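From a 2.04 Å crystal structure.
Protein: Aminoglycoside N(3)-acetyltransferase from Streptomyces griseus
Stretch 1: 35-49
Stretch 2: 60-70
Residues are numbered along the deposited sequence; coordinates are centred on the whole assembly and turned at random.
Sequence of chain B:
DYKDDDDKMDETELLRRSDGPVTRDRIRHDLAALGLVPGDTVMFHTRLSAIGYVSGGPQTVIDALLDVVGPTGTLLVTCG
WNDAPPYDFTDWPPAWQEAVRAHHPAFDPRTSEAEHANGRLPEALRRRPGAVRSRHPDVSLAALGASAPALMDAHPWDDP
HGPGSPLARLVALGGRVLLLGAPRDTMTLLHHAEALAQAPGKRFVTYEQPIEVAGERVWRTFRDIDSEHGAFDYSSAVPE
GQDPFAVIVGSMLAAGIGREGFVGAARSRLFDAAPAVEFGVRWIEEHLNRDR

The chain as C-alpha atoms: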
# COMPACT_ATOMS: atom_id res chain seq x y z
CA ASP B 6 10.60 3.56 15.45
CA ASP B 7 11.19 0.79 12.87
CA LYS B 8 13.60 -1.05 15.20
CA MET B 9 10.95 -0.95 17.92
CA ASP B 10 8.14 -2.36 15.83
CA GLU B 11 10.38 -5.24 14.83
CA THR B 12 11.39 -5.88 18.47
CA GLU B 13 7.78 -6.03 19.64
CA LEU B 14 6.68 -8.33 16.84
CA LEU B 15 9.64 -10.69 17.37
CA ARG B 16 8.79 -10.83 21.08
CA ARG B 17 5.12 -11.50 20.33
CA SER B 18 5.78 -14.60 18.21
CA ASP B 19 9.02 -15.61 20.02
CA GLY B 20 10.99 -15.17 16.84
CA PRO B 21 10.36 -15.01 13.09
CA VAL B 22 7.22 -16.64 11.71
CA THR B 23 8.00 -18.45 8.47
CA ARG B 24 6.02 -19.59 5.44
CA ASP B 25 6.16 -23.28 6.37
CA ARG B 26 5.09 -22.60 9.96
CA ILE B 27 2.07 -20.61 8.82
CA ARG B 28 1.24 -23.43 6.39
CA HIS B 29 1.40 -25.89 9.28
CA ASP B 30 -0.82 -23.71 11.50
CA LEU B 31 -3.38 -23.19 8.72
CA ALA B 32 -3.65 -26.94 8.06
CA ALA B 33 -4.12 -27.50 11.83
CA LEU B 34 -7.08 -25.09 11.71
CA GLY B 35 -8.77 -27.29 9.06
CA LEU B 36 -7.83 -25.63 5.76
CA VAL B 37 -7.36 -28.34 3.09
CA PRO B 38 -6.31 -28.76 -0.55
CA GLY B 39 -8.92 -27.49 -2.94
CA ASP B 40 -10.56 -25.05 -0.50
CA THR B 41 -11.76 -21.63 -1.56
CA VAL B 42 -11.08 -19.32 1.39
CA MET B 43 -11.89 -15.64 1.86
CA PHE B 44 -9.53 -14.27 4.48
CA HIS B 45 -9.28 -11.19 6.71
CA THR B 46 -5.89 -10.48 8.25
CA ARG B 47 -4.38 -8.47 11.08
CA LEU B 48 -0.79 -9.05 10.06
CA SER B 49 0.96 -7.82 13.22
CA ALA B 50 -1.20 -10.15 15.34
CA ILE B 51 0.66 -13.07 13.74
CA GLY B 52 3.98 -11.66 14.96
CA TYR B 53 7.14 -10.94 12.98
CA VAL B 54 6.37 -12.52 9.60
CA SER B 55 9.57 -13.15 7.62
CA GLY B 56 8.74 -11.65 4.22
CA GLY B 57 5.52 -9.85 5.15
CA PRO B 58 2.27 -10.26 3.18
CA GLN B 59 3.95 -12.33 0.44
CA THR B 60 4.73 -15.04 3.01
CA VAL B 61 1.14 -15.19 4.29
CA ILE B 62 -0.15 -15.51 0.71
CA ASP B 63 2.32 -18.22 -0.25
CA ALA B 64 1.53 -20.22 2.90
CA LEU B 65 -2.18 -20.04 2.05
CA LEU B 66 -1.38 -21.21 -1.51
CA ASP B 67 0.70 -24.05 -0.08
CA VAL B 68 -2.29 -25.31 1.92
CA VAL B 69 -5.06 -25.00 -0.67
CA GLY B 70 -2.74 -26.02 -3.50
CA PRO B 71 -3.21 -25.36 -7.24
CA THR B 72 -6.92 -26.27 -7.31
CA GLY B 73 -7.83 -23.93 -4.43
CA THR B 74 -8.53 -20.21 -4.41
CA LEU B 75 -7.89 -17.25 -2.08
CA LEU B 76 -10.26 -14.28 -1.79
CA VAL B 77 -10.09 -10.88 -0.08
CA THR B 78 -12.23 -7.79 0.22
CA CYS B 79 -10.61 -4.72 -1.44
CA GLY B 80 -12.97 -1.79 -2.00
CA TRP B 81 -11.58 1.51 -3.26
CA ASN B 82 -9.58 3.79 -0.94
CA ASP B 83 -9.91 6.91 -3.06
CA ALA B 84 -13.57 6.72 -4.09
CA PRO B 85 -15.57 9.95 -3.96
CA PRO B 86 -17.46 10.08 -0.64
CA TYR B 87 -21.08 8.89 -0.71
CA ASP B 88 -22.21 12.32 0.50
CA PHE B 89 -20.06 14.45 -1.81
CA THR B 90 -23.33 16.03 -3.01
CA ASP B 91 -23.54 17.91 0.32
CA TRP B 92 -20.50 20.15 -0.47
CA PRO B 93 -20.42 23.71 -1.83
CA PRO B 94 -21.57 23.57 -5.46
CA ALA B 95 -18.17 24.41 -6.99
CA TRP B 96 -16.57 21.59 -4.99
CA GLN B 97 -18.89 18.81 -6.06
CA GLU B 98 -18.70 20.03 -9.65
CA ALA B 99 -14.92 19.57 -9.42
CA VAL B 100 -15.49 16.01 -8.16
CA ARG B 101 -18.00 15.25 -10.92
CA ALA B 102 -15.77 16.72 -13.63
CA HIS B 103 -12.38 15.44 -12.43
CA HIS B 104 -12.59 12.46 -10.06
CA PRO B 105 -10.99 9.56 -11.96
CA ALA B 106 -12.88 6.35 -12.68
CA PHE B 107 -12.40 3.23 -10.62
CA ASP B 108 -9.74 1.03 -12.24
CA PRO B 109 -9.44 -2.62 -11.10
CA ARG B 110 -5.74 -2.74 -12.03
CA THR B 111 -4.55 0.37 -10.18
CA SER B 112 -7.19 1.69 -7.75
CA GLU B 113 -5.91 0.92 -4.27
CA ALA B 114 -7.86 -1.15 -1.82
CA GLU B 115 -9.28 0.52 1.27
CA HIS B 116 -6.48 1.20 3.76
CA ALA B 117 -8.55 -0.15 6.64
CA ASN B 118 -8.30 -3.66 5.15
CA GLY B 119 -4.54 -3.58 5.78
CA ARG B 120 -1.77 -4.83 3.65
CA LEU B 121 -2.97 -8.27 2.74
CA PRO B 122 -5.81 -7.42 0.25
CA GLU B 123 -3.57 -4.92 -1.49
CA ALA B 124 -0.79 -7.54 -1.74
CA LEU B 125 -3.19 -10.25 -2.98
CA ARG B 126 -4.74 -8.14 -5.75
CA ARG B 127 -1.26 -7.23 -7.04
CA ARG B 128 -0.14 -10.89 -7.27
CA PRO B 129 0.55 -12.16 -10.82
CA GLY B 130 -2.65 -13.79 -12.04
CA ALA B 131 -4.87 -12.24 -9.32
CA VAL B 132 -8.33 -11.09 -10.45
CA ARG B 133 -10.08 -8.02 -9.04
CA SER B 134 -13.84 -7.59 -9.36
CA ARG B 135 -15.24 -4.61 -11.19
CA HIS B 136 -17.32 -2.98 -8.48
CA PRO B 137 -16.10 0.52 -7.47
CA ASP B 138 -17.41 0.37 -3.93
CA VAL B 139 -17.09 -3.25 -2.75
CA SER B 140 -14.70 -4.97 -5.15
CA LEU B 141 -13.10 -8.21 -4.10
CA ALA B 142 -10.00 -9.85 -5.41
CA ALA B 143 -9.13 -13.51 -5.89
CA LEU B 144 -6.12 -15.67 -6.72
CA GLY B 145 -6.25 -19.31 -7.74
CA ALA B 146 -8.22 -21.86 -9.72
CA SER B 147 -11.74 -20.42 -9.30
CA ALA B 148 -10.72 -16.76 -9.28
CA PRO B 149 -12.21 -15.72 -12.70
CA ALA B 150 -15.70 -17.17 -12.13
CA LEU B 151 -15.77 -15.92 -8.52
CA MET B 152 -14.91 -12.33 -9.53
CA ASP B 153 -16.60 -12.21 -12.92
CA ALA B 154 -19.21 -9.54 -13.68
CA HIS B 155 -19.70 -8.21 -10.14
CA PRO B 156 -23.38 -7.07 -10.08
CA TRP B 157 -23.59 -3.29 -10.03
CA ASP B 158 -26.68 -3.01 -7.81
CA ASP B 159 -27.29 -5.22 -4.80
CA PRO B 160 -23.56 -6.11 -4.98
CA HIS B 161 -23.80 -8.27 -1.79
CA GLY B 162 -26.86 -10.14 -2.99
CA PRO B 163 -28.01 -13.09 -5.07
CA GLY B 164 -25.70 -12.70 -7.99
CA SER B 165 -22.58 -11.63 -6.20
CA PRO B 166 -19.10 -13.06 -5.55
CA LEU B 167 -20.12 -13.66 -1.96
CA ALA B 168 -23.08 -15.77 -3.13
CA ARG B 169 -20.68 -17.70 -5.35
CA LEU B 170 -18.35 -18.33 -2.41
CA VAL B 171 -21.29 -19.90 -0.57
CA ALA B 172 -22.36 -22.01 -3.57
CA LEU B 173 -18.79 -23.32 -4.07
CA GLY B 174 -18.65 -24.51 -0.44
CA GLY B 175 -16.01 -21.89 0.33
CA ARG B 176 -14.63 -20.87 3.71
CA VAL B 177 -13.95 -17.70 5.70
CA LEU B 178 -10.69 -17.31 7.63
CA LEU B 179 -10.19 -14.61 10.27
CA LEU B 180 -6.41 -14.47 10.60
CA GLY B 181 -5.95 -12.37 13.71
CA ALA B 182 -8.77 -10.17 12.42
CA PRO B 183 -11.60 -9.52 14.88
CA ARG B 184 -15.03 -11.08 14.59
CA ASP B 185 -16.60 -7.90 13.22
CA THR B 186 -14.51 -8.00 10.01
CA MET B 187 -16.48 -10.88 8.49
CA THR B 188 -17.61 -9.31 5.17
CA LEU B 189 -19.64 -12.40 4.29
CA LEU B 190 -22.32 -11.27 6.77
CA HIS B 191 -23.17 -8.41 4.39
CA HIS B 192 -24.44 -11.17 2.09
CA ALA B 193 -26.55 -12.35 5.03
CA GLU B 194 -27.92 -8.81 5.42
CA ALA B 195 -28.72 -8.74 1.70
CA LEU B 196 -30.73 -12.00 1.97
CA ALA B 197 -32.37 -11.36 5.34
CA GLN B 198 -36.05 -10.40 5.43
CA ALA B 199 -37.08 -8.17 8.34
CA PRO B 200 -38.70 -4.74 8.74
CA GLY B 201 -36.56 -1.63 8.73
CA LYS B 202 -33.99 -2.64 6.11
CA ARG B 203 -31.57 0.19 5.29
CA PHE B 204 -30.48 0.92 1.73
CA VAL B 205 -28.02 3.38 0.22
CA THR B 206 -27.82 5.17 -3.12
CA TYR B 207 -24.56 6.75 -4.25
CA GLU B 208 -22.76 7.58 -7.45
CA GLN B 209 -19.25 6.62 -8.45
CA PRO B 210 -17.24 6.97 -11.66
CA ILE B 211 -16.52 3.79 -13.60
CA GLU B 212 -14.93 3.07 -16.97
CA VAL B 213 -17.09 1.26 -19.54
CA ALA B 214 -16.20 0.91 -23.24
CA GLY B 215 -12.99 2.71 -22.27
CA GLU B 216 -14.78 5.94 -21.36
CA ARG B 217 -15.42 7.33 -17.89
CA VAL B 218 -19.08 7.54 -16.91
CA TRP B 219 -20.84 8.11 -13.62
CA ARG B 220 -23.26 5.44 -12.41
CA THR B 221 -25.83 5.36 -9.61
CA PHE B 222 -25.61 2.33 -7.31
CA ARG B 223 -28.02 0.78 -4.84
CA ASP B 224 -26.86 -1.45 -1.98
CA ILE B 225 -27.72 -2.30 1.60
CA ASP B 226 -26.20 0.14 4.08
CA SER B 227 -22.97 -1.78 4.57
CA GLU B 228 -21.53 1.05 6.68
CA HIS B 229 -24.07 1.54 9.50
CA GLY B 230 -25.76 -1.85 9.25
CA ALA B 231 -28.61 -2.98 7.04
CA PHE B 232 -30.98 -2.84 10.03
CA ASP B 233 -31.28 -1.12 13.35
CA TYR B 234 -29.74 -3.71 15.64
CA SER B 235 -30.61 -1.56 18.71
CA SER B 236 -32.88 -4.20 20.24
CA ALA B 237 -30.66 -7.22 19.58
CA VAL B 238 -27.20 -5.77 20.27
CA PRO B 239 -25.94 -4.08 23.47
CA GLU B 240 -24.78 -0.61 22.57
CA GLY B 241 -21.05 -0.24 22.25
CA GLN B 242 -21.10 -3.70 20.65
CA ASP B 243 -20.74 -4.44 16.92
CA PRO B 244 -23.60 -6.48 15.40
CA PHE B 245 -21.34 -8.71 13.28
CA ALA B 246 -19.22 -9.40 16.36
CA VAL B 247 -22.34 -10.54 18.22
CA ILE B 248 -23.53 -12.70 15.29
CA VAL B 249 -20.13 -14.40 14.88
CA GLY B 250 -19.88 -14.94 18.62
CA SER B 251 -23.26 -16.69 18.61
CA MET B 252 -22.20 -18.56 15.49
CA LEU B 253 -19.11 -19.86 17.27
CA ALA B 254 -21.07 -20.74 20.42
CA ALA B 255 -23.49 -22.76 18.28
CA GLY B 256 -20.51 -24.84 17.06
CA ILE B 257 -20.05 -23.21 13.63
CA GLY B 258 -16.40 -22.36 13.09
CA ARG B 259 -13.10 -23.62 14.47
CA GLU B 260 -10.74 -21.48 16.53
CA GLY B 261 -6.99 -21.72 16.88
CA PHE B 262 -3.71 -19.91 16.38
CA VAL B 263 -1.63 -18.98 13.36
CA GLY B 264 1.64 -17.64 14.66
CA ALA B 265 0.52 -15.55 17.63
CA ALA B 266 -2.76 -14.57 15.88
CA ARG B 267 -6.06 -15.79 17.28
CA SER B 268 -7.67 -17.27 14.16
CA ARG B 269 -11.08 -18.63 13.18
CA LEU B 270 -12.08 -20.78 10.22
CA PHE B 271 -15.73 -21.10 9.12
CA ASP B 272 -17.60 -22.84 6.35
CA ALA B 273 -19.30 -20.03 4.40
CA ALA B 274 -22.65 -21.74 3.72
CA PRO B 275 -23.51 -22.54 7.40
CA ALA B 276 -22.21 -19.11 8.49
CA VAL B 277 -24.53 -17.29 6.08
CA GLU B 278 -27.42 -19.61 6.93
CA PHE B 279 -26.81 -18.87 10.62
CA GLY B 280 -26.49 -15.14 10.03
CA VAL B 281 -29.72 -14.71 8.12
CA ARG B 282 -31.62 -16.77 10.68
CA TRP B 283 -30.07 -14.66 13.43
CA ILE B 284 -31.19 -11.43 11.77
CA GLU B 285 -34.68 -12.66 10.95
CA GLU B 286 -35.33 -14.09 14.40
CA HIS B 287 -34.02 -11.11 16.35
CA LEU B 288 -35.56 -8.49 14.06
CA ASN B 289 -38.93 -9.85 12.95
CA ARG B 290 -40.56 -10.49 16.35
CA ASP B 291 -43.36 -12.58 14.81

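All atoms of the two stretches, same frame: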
# COMPACT_ATOMS: atom_id res chain seq x y z
N GLY B 35 -7.80 -26.55 9.88
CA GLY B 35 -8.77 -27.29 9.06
C GLY B 35 -8.77 -26.88 7.60
O GLY B 35 -9.58 -27.38 6.82
N LEU B 36 -7.89 -25.98 7.17
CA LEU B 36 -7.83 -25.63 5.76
C LEU B 36 -7.21 -26.80 4.98
O LEU B 36 -6.25 -27.43 5.45
CB LEU B 36 -7.01 -24.35 5.61
CG LEU B 36 -7.26 -23.41 4.43
CD1 LEU B 36 -8.75 -23.13 4.18
CD2 LEU B 36 -6.47 -22.10 4.68
N VAL B 37 -7.77 -27.12 3.80
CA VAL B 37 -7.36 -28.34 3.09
C VAL B 37 -7.16 -28.04 1.61
O VAL B 37 -7.66 -27.03 1.08
CB VAL B 37 -8.39 -29.49 3.27
CG1 VAL B 37 -8.45 -29.99 4.72
CG2 VAL B 37 -9.78 -29.16 2.64
N PRO B 38 -6.46 -28.93 0.89
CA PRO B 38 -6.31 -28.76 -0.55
C PRO B 38 -7.65 -28.61 -1.25
O PRO B 38 -8.62 -29.32 -0.95
CB PRO B 38 -5.59 -30.05 -0.98
CG PRO B 38 -4.80 -30.43 0.24
CD PRO B 38 -5.65 -30.06 1.40
N GLY B 39 -7.72 -27.68 -2.19
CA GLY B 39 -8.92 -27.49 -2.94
C GLY B 39 -9.87 -26.47 -2.35
O GLY B 39 -10.83 -26.11 -3.03
N ASP B 40 -9.65 -26.01 -1.12
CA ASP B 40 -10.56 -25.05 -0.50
C ASP B 40 -10.56 -23.73 -1.26
O ASP B 40 -9.53 -23.28 -1.79
CB ASP B 40 -10.15 -24.78 0.97
CG ASP B 40 -10.79 -25.73 1.96
OD1 ASP B 40 -11.78 -26.38 1.57
OD2 ASP B 40 -10.31 -25.85 3.12
N THR B 41 -11.70 -23.05 -1.25
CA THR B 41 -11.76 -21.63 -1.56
C THR B 41 -11.94 -20.87 -0.25
O THR B 41 -12.90 -21.13 0.49
CB THR B 41 -12.90 -21.33 -2.55
OG1 THR B 41 -12.58 -21.92 -3.81
CG2 THR B 41 -13.03 -19.85 -2.79
N VAL B 42 -11.01 -19.96 0.08
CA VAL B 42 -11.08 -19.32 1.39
C VAL B 42 -10.95 -17.81 1.22
O VAL B 42 -9.97 -17.30 0.68
CB VAL B 42 -10.01 -19.85 2.36
CG1 VAL B 42 -8.63 -19.77 1.79
CG2 VAL B 42 -10.05 -19.05 3.70
N MET B 43 -11.96 -17.09 1.71
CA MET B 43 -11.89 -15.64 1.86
C MET B 43 -11.25 -15.32 3.22
O MET B 43 -11.64 -15.88 4.24
CB MET B 43 -13.31 -15.07 1.79
CG MET B 43 -13.38 -13.59 1.98
SD MET B 43 -15.06 -13.03 1.64
CE MET B 43 -14.68 -11.29 1.35
N PHE B 44 -10.26 -14.43 3.24
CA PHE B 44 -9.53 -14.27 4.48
C PHE B 44 -9.33 -12.79 4.80
O PHE B 44 -9.15 -11.96 3.90
CB PHE B 44 -8.21 -15.06 4.45
CG PHE B 44 -7.16 -14.52 3.52
CD1 PHE B 44 -7.23 -14.71 2.16
CD2 PHE B 44 -6.06 -13.85 4.04
CE1 PHE B 44 -6.23 -14.21 1.32
CE2 PHE B 44 -5.06 -13.36 3.23
CZ PHE B 44 -5.15 -13.52 1.86
N HIS B 45 -9.47 -12.49 6.10
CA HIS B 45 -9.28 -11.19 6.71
C HIS B 45 -8.11 -11.29 7.68
O HIS B 45 -8.05 -12.23 8.49
CB HIS B 45 -10.55 -10.80 7.48
CG HIS B 45 -11.76 -10.72 6.60
ND1 HIS B 45 -12.58 -11.81 6.35
CD2 HIS B 45 -12.26 -9.69 5.87
CE1 HIS B 45 -13.55 -11.44 5.52
NE2 HIS B 45 -13.37 -10.17 5.21
N THR B 46 -7.20 -10.33 7.62
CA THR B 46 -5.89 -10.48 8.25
C THR B 46 -5.56 -9.26 9.10
O THR B 46 -5.72 -8.12 8.65
CB THR B 46 -4.78 -10.67 7.21
OG1 THR B 46 -5.17 -11.67 6.28
CG2 THR B 46 -3.45 -11.10 7.92
N ARG B 47 -5.06 -9.51 10.30
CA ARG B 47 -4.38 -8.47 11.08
C ARG B 47 -2.93 -8.95 11.18
O ARG B 47 -2.58 -9.76 12.04
CB ARG B 47 -5.08 -8.25 12.42
CG ARG B 47 -4.47 -7.16 13.26
CD ARG B 47 -5.48 -6.63 14.29
NE ARG B 47 -6.51 -5.86 13.61
CZ ARG B 47 -7.59 -5.37 14.21
NH1 ARG B 47 -7.77 -5.60 15.50
NH2 ARG B 47 -8.47 -4.68 13.52
N LEU B 48 -2.10 -8.45 10.27
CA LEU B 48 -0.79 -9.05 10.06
C LEU B 48 0.08 -9.01 11.31
O LEU B 48 0.75 -9.99 11.63
CB LEU B 48 -0.09 -8.35 8.88
CG LEU B 48 1.35 -8.75 8.55
CD1 LEU B 48 1.44 -10.25 8.13
CD2 LEU B 48 1.87 -7.86 7.40
N SER B 49 0.10 -7.89 12.04
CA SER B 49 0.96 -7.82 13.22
C SER B 49 0.53 -8.79 14.32
O SER B 49 1.34 -9.13 15.18
CB SER B 49 0.97 -6.39 13.78
OG SER B 49 1.51 -5.52 12.81
N THR B 60 4.57 -13.76 2.32
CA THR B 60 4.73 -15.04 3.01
C THR B 60 3.39 -15.60 3.46
O THR B 60 3.15 -16.81 3.35
CB THR B 60 5.68 -14.82 4.18
OG1 THR B 60 7.00 -14.64 3.64
CG2 THR B 60 5.65 -16.01 5.15
N VAL B 61 2.49 -14.74 3.94
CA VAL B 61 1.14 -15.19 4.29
C VAL B 61 0.44 -15.75 3.06
O VAL B 61 -0.16 -16.83 3.10
CB VAL B 61 0.34 -14.05 4.94
CG1 VAL B 61 -1.11 -14.50 5.22
CG2 VAL B 61 1.03 -13.60 6.27
N ILE B 62 0.53 -15.05 1.92
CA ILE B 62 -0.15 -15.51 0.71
C ILE B 62 0.42 -16.85 0.23
O ILE B 62 -0.32 -17.78 -0.10
CB ILE B 62 -0.06 -14.45 -0.39
CG1 ILE B 62 -0.92 -13.24 -0.02
CG2 ILE B 62 -0.44 -15.05 -1.78
CD1 ILE B 62 -0.51 -11.97 -0.86
N ASP B 63 1.74 -16.97 0.22
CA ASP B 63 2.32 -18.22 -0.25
C ASP B 63 2.05 -19.40 0.68
O ASP B 63 1.90 -20.54 0.22
CB ASP B 63 3.81 -18.02 -0.48
CG ASP B 63 4.09 -17.28 -1.83
OD1 ASP B 63 3.43 -17.60 -2.85
OD2 ASP B 63 4.95 -16.38 -1.86
N ALA B 64 1.94 -19.15 1.99
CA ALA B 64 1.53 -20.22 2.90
C ALA B 64 0.10 -20.66 2.61
O ALA B 64 -0.21 -21.86 2.63
CB ALA B 64 1.68 -19.76 4.37
N LEU B 65 -0.80 -19.71 2.40
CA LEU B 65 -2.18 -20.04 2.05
C LEU B 65 -2.24 -20.86 0.75
O LEU B 65 -3.01 -21.81 0.65
CB LEU B 65 -3.02 -18.76 1.92
CG LEU B 65 -3.36 -18.10 3.26
CD1 LEU B 65 -3.80 -16.63 3.10
CD2 LEU B 65 -4.46 -18.92 3.99
N LEU B 66 -1.45 -20.46 -0.26
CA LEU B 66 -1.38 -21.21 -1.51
C LEU B 66 -0.80 -22.60 -1.30
O LEU B 66 -1.20 -23.55 -1.99
CB LEU B 66 -0.54 -20.45 -2.54
CG LEU B 66 -1.19 -19.12 -2.98
CD1 LEU B 66 -0.23 -18.30 -3.85
CD2 LEU B 66 -2.51 -19.37 -3.72
N ASP B 67 0.17 -22.73 -0.39
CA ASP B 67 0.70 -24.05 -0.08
C ASP B 67 -0.39 -24.97 0.46
O ASP B 67 -0.41 -26.16 0.14
CB ASP B 67 1.83 -23.95 0.95
CG ASP B 67 3.10 -23.25 0.40
OD1 ASP B 67 3.27 -23.12 -0.83
OD2 ASP B 67 3.94 -22.80 1.22
N VAL B 68 -1.29 -24.44 1.31
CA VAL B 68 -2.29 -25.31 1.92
C VAL B 68 -3.37 -25.67 0.91
O VAL B 68 -3.70 -26.85 0.73
CB VAL B 68 -2.90 -24.67 3.19
CG1 VAL B 68 -4.00 -25.57 3.72
CG2 VAL B 68 -1.86 -24.52 4.27
N VAL B 69 -3.93 -24.68 0.20
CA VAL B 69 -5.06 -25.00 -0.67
C VAL B 69 -4.58 -25.57 -1.99
O VAL B 69 -5.36 -26.23 -2.69
CB VAL B 69 -6.02 -23.80 -0.88
CG1 VAL B 69 -6.44 -23.22 0.48
CG2 VAL B 69 -5.39 -22.68 -1.75
N GLY B 70 -3.31 -25.38 -2.34
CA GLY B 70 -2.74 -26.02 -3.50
C GLY B 70 -3.30 -25.45 -4.80
O GLY B 70 -4.14 -24.55 -4.78

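How do the first residues of stretch 2, Thr60 to Ala64, already within a helix, meet the other stretch? They do so mainly through Val61, whose CA-to-CB bond points toward stretch 1. The backbones are well apart here, with Leu48 CA 8.6 Å from Val61 CA, and the side chains close the gap: Leu48 CD1 lies 3.9 Å from Val61 CG2. The CA-to-CB bond of Leu48 points sideways, but with chi1 t and chi2 p the end of its side chain comes nearer. Thr60, Asp63 and Ala64 make no contact; the helix turns them out of reach of stretch 1.

What does Leu65 do one turn further on? It sits against the strand that runs from Thr41 to Thr46 and also reaches the loop before it. The CD1 methyl of Leu65 stands over one face of the Phe44 ring, 3.5 Å from the centroid of the ring atoms CG to CZ and only 12° off the ring normal, which is good geometry for a CH-pi contact. The CA-to-CB bond of Phe44 points toward the helix, and chi1 is p. The other methyl meets the loop, Leu65 CD2 lying 3.8 Å from Leu36 CD2, so the two branches of one leucine touch different residues. Leu66 and Asp67 then point out of reach.

Why do Val68 and Val69 carry so much of the contact? Here the loop from Leu36 to Asp40 draws close to the end of the helix, until Pro38 CA and Val69 CA are 4.0 Å apart. Val68 CG1 packs 3.8 Å from Leu36 CB and 3.4 Å from Leu36 O. Val69 is the residue most covered by stretch 1: its CG1 lies 4.0 Å from Leu36 CG and 4.3 Å from Val42 CG1, tying the loop to the start of the strand.

How is the backbone joined where the helix ends? One hydrogen bond crosses between the stretches, from Gly39 N to Val69 O, at 2.8 Å and nearly straight at 174°. Pro38 adds a CA-H...O contact to the same carbonyl, with Pro38 CA 3.4 Å from Val69 O. Its nitrogen has no hydrogen to give, so the 3.5 Å between Pro38 N and Val68 O is only proximity. The loop is held in shape by a type II turn from Val37 to Asp40, closed by Asp40 N to Val37 O at 3.1 Å and braced by Val37 N to Asp40 OD2 at 2.9 Å. Gly39, within that turn, has a positive phi that suits glycine, as does Gly70, where the chain leaves helical angles.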